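Local structure of 3',5'-cyclic-nucleotide phosphodiesterase 1 (Saccharomyces cerevisiae, 4OJV) at residues 128-133 with 242-247; 292-297 with 324-329. The protein is a two-zinc enzyme of the class-II cyclic-nucleotide phosphodiesterase family, within the metallo-hydrolase clan related to the metallo-beta-lactamases. All coordinates share one frame; numbering follows the deposited sequence.

Contact 1 of 2, residues 128-133 with 242-247. With ZN (zinc ion), chain D; ZN (zinc ion), chain E.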
loop_
_atom_site.group_PDB
_atom_site.type_symbol
_atom_site.label_atom_id
_atom_site.label_comp_id
_atom_site.label_asym_id
_atom_site.label_seq_id
_atom_site.Cartn_x
_atom_site.Cartn_y
_atom_site.Cartn_z
ATOM N N HIS A 128 11.648 1.720 11.160
ATOM C CA HIS A 128 12.364 0.600 10.557
ATOM C C HIS A 128 11.895 0.454 9.137
ATOM O O HIS A 128 10.828 0.964 8.794
ATOM C CB HIS A 128 12.234 -0.694 11.376
ATOM C CG HIS A 128 10.844 -1.311 11.395
ATOM N ND1 HIS A 128 9.749 -0.692 11.913
ATOM C CD2 HIS A 128 10.423 -2.572 10.974
ATOM C CE1 HIS A 128 8.684 -1.535 11.831
ATOM N NE2 HIS A 128 9.097 -2.687 11.263
ATOM N N PRO A 129 12.683 -0.213 8.279
ATOM C CA PRO A 129 12.406 -0.185 6.845
ATOM C C PRO A 129 11.546 -1.339 6.329
ATOM O O PRO A 129 11.458 -1.541 5.124
ATOM C CB PRO A 129 13.806 -0.226 6.239
ATOM C CG PRO A 129 14.551 -1.116 7.184
ATOM C CD PRO A 129 14.030 -0.753 8.554
ATOM N N HIS A 130 10.858 -2.062 7.213
ATOM C CA HIS A 130 9.867 -3.038 6.722
ATOM C C HIS A 130 8.874 -2.343 5.827
ATOM O O HIS A 130 8.466 -1.196 6.082
ATOM C CB HIS A 130 9.105 -3.730 7.848
ATOM C CG HIS A 130 9.834 -4.886 8.479
ATOM N ND1 HIS A 130 9.514 -5.356 9.724
ATOM C CD2 HIS A 130 10.851 -5.689 7.994
ATOM C CE1 HIS A 130 10.314 -6.407 9.998
ATOM N NE2 HIS A 130 11.141 -6.595 8.948
ATOM N N LEU A 131 8.478 -3.041 4.766
ATOM C CA LEU A 131 7.712 -2.411 3.698
ATOM C C LEU A 131 6.421 -1.720 4.183
ATOM O O LEU A 131 6.056 -0.670 3.640
ATOM C CB LEU A 131 7.451 -3.420 2.570
ATOM C CG LEU A 131 6.914 -2.854 1.243
ATOM C CD1 LEU A 131 7.517 -3.605 0.056
ATOM C CD2 LEU A 131 5.395 -2.898 1.208
ATOM N N ASP A 132 5.736 -2.296 5.179
ATOM C CA ASP A 132 4.502 -1.698 5.706
ATOM C C ASP A 132 4.719 -0.337 6.365
ATOM O O ASP A 132 3.756 0.400 6.575
ATOM C CB ASP A 132 3.712 -2.648 6.653
ATOM C CG ASP A 132 4.538 -3.123 7.877
ATOM O OD1 ASP A 132 5.693 -3.545 7.628
ATOM O OD2 ASP A 132 4.093 -3.097 9.094
ATOM N N HIS A 133 5.969 0.019 6.663
ATOM C CA HIS A 133 6.280 1.302 7.291
ATOM C C HIS A 133 6.820 2.306 6.317
ATOM O O HIS A 133 7.097 3.439 6.707
ATOM C CB HIS A 133 7.222 1.118 8.489
ATOM C CG HIS A 133 6.602 0.289 9.576
ATOM N ND1 HIS A 133 6.155 0.793 10.759
ATOM C CD2 HIS A 133 6.284 -1.051 9.581
ATOM C CE1 HIS A 133 5.594 -0.199 11.468
ATOM N NE2 HIS A 133 5.658 -1.318 10.742
ATOM N N CYS A 242 6.127 4.895 18.653
ATOM C CA CYS A 242 6.961 3.691 18.602
ATOM C C CYS A 242 6.899 2.945 17.281
ATOM O O CYS A 242 5.839 2.822 16.655
ATOM C CB CYS A 242 6.536 2.714 19.704
ATOM S SG CYS A 242 6.602 3.390 21.375
ATOM N N GLY A 243 8.040 2.398 16.883
ATOM C CA GLY A 243 8.054 1.357 15.863
ATOM C C GLY A 243 7.773 -0.011 16.458
ATOM O O GLY A 243 7.742 -0.165 17.691
ATOM N N ASP A 244 7.595 -1.003 15.580
ATOM C CA ASP A 244 7.318 -2.390 15.982
ATOM C C ASP A 244 8.401 -2.824 16.976
ATOM O O ASP A 244 9.563 -2.416 16.853
ATOM C CB ASP A 244 7.348 -3.378 14.786
ATOM C CG ASP A 244 6.399 -3.015 13.599
ATOM O OD1 ASP A 244 5.652 -2.000 13.811
ATOM O OD2 ASP A 244 6.481 -3.737 12.471
ATOM N N VAL A 245 8.036 -3.661 17.937
ATOM C CA VAL A 245 8.949 -3.980 19.030
ATOM C C VAL A 245 8.540 -5.281 19.706
ATOM O O VAL A 245 7.358 -5.637 19.752
ATOM C CB VAL A 245 9.009 -2.805 20.050
ATOM C CG1 VAL A 245 7.659 -2.607 20.737
ATOM C CG2 VAL A 245 10.116 -3.004 21.082
ATOM N N GLU A 246 9.545 -5.985 20.233
ATOM C CA GLU A 246 9.346 -7.133 21.111
ATOM C C GLU A 246 10.145 -6.929 22.396
ATOM O O GLU A 246 11.077 -6.121 22.443
ATOM C CB GLU A 246 9.774 -8.427 20.412
ATOM C CG GLU A 246 11.244 -8.459 20.047
ATOM C CD GLU A 246 11.694 -9.785 19.479
ATOM O OE1 GLU A 246 12.898 -9.891 19.182
ATOM O OE2 GLU A 246 10.856 -10.705 19.326
ATOM N N GLN A 247 9.773 -7.662 23.440
ATOM C CA GLN A 247 10.529 -7.672 24.692
ATOM C C GLN A 247 11.991 -8.067 24.449
ATOM O O GLN A 247 12.287 -8.858 23.557
ATOM C CB GLN A 247 9.862 -8.643 25.681
ATOM C CG GLN A 247 10.597 -8.879 26.997
ATOM C CD GLN A 247 10.013 -10.016 27.822
ATOM O OE1 GLN A 247 9.927 -9.921 29.048
ATOM N NE2 GLN A 247 9.618 -11.099 27.158
HETATM ZN ZN ZN D . 8.089 -4.616 11.212
HETATM ZN ZN ZN E . 5.022 -3.335 11.007
HETATM O O HOH W 1 6.622 -4.144 10.086
#
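His128, His130, Asp132 and His133 form the HxHxDH zinc motif of the metallo-beta-lactamase fold, and Asp244 faces them across the two-zinc site. Asp244 OD2 bridges the metals, 2.2 Å from the zinc of chain D and 2.1 Å from the zinc of chain E. Its CG stands beside the backbone N (chi1 -55°), which carries the carboxylate in between the ions. The first zinc also takes His128 NE2 and His130 ND1, and the second takes Asp132 OD2 and His133 NE2. His213 adds to the first and His326 to the second. Because Asp244 OD2 and His128 NE2 share a zinc, their 3.1 Å separation is not a hydrogen bond. The His128 ring is turned 67° from the carboxylate, with OD2 near its plane at the edge. His128 CE1 lies 3.2 Å above the centre of the His133 ring. Asp39 holds His133 by a hydrogen bond to ND1. A water also bridges the zincs, 1.9 Å from the zinc of chain D and 2.0 Å from the zinc of chain E, and donates a hydrogen bond of 2.7 Å to Asp132 OD1. Two metal ions on one water oxygen would be expected to polarise it and make it more acidic.

Contact 2 of 2, residues 292-297 with 324-329. With ZN (zinc ion), chain E; SO4 (sulfate ion), chain B.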
loop_
_atom_site.group_PDB
_atom_site.type_symbol
_atom_site.label_atom_id
_atom_site.label_comp_id
_atom_site.label_asym_id
_atom_site.label_seq_id
_atom_site.Cartn_x
_atom_site.Cartn_y
_atom_site.Cartn_z
ATOM N N TYR A 292 6.002 -13.275 16.529
ATOM C CA TYR A 292 7.446 -13.037 16.400
ATOM C C TYR A 292 7.761 -11.582 16.054
ATOM O O TYR A 292 7.240 -11.037 15.072
ATOM C CB TYR A 292 8.087 -13.959 15.352
ATOM C CG TYR A 292 8.099 -15.435 15.703
ATOM C CD1 TYR A 292 7.663 -16.387 14.782
ATOM C CD2 TYR A 292 8.555 -15.881 16.947
ATOM C CE1 TYR A 292 7.673 -17.739 15.090
ATOM C CE2 TYR A 292 8.569 -17.233 17.264
ATOM C CZ TYR A 292 8.127 -18.155 16.333
ATOM O OH TYR A 292 8.139 -19.497 16.640
ATOM N N GLY A 293 8.607 -10.965 16.880
ATOM C CA GLY A 293 9.028 -9.573 16.695
ATOM C C GLY A 293 8.059 -8.522 17.211
ATOM O O GLY A 293 8.301 -7.327 17.037
ATOM N N HIS A 294 6.995 -8.960 17.890
ATOM C CA HIS A 294 5.891 -8.087 18.292
ATOM C C HIS A 294 5.498 -8.266 19.730
ATOM O O HIS A 294 6.066 -9.112 20.441
ATOM C CB HIS A 294 4.684 -8.334 17.387
ATOM C CG HIS A 294 4.906 -7.908 15.958
ATOM N ND1 HIS A 294 5.152 -6.627 15.617
ATOM C CD2 HIS A 294 4.940 -8.640 14.781
ATOM C CE1 HIS A 294 5.310 -6.542 14.284
ATOM N NE2 HIS A 294 5.184 -7.773 13.773
ATOM N N LEU A 295 4.517 -7.474 20.160
ATOM C CA LEU A 295 3.944 -7.580 21.494
ATOM C C LEU A 295 2.565 -8.219 21.495
ATOM O O LEU A 295 1.812 -8.121 20.519
ATOM C CB LEU A 295 3.859 -6.197 22.154
ATOM C CG LEU A 295 5.160 -5.414 22.362
ATOM C CD1 LEU A 295 4.863 -4.054 22.974
ATOM C CD2 LEU A 295 6.159 -6.168 23.229
ATOM N N SER A 296 2.255 -8.880 22.608
ATOM C CA SER A 296 0.898 -9.275 22.962
ATOM C C SER A 296 0.561 -8.553 24.271
ATOM O O SER A 296 1.427 -7.884 24.840
ATOM C CB SER A 296 0.815 -10.783 23.149
ATOM O OG SER A 296 1.343 -11.131 24.414
ATOM N N PRO A 297 -0.691 -8.672 24.761
ATOM C CA PRO A 297 -1.036 -7.845 25.917
ATOM C C PRO A 297 -0.199 -8.071 27.174
ATOM O O PRO A 297 0.078 -7.110 27.890
ATOM C CB PRO A 297 -2.518 -8.174 26.151
ATOM C CG PRO A 297 -3.013 -8.483 24.777
ATOM C CD PRO A 297 -1.895 -9.299 24.188
ATOM N N VAL A 324 -2.836 2.218 21.368
ATOM C CA VAL A 324 -2.366 0.931 20.858
ATOM C C VAL A 324 -2.441 0.927 19.341
ATOM O O VAL A 324 -3.490 1.210 18.760
ATOM C CB VAL A 324 -3.227 -0.203 21.438
ATOM C CG1 VAL A 324 -2.817 -1.559 20.891
ATOM C CG2 VAL A 324 -3.137 -0.206 22.957
ATOM N N THR A 325 -1.321 0.601 18.708
ATOM C CA THR A 325 -1.189 0.655 17.260
ATOM C C THR A 325 -0.882 -0.723 16.682
ATOM O O THR A 325 -0.619 -1.680 17.413
ATOM C CB THR A 325 -0.037 1.603 16.885
ATOM O OG1 THR A 325 1.184 1.046 17.389
ATOM C CG2 THR A 325 -0.266 2.994 17.487
ATOM N N HIS A 326 -0.909 -0.814 15.354
ATOM C CA HIS A 326 -0.332 -1.954 14.632
ATOM C C HIS A 326 -0.996 -3.264 14.971
ATOM O O HIS A 326 -0.368 -4.312 14.967
ATOM C CB HIS A 326 1.182 -2.017 14.901
ATOM C CG HIS A 326 1.977 -2.761 13.858
ATOM N ND1 HIS A 326 2.166 -4.099 13.901
ATOM C CD2 HIS A 326 2.701 -2.298 12.768
ATOM C CE1 HIS A 326 2.933 -4.473 12.867
ATOM N NE2 HIS A 326 3.273 -3.377 12.180
ATOM N N VAL A 327 -2.292 -3.231 15.258
ATOM C CA VAL A 327 -3.011 -4.476 15.505
ATOM C C VAL A 327 -3.178 -5.216 14.176
ATOM O O VAL A 327 -3.576 -4.632 13.166
ATOM C CB VAL A 327 -4.372 -4.241 16.195
ATOM C CG1 VAL A 327 -5.137 -5.551 16.352
ATOM C CG2 VAL A 327 -4.163 -3.586 17.555
ATOM N N LYS A 328 -2.856 -6.504 14.188
ATOM C CA LYS A 328 -2.953 -7.321 12.985
ATOM C C LYS A 328 -4.354 -7.884 12.795
ATOM O O LYS A 328 -5.077 -8.138 13.769
ATOM C CB LYS A 328 -1.941 -8.461 13.065
ATOM C CG LYS A 328 -0.507 -7.977 12.906
ATOM C CD LYS A 328 0.508 -9.111 12.962
ATOM C CE LYS A 328 1.940 -8.636 12.734
ATOM N NZ LYS A 328 2.216 -8.074 11.377
ATOM N N SER A 329 -4.744 -8.098 11.541
ATOM C CA SER A 329 -5.940 -8.906 11.277
ATOM C C SER A 329 -5.667 -10.350 11.669
ATOM O O SER A 329 -4.515 -10.804 11.731
ATOM C CB SER A 329 -6.340 -8.890 9.803
ATOM O OG SER A 329 -6.638 -7.598 9.353
HETATM ZN ZN ZN E . 5.022 -3.335 11.007
HETATM S S SO4 B . 5.571 -6.731 10.750
HETATM O O1 SO4 B . 5.681 -6.746 9.265
HETATM O O2 SO4 B . 4.995 -8.031 11.205
HETATM O O3 SO4 B . 6.914 -6.497 11.373
HETATM O O4 SO4 B . 4.628 -5.636 11.093
HETATM O O HOH W 1 6.622 -4.144 10.086
#
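His294 makes the largest share of this contact, and its ring meets both His326 and Lys328. His294 CE1 lies 3.5 Å from His326 CE1. The two rings sit obliquely, with centroids 5.1 Å apart and planes at 33°. His294 NE2 gives a nearly straight hydrogen bond to sulfate O2, at 2.6 Å with an angle of 161° at the hydrogen. The sulfur lies in the plane of the ring, at its edge. The other ring nitrogen, ND1, is hydrogen-bonded to Glu279, so both nitrogens are engaged and the ring's rotation is fixed. Lys328 crosses the His294 side chain at about a right angle, with CE 3.5 Å from His294 NE2. Its chain is extended as far as CE and then bends at the last torsion (chi4 -65°). That bend brings NZ to sulfate O2 at 2.8 Å, and NZ also bonds Gly13 O. His294 and Lys328 grip one sulfate oxygen together, which is consistent with a pocket suited to an anionic group beside the metals. The contact belongs to the metal-site end of the metallo-beta-lactamase fold. His326 comes just after strand 321-325. Segment 292-297 leads into helix 297-311, with Ser296 at its N-cap. His326 NE2 binds the zinc of chain E at 2.1 Å, and its ND1 is hydrogen-bonded to Ser281 OG. The sulfate, probably from the crystallisation liquor, spans both ions. Its O3 lies 2.2 Å from the zinc of chain D. Its O4 reaches the zinc of chain E at 2.3 Å, although the exact place of O4 is less sure.

How the contacts relate
Contact 1 closes before contact 2 opens along the chain, yet their centres are only 10 Å apart. Segment 128-133 follows strand 121-125 of one mixed sheet. Segments 242-247 and 324-329 begin on the last residues of strands 238-242 and 321-325 of the other, where strand 273-279 runs between them. Segment 292-297 joins helices 288-291 and 297-311. Both contacts share the zinc of chain E and its bridging water, and Asp244 OD1 packs 3.1 Å from His326 CD2. Further from the metals, Val245 O packs against Leu295 CG. Contact 1 supplies five of the seven ligand residues, and contact 2 supplies His326 and part of the sulfate pocket; His213, on strand 204-215, completes the set.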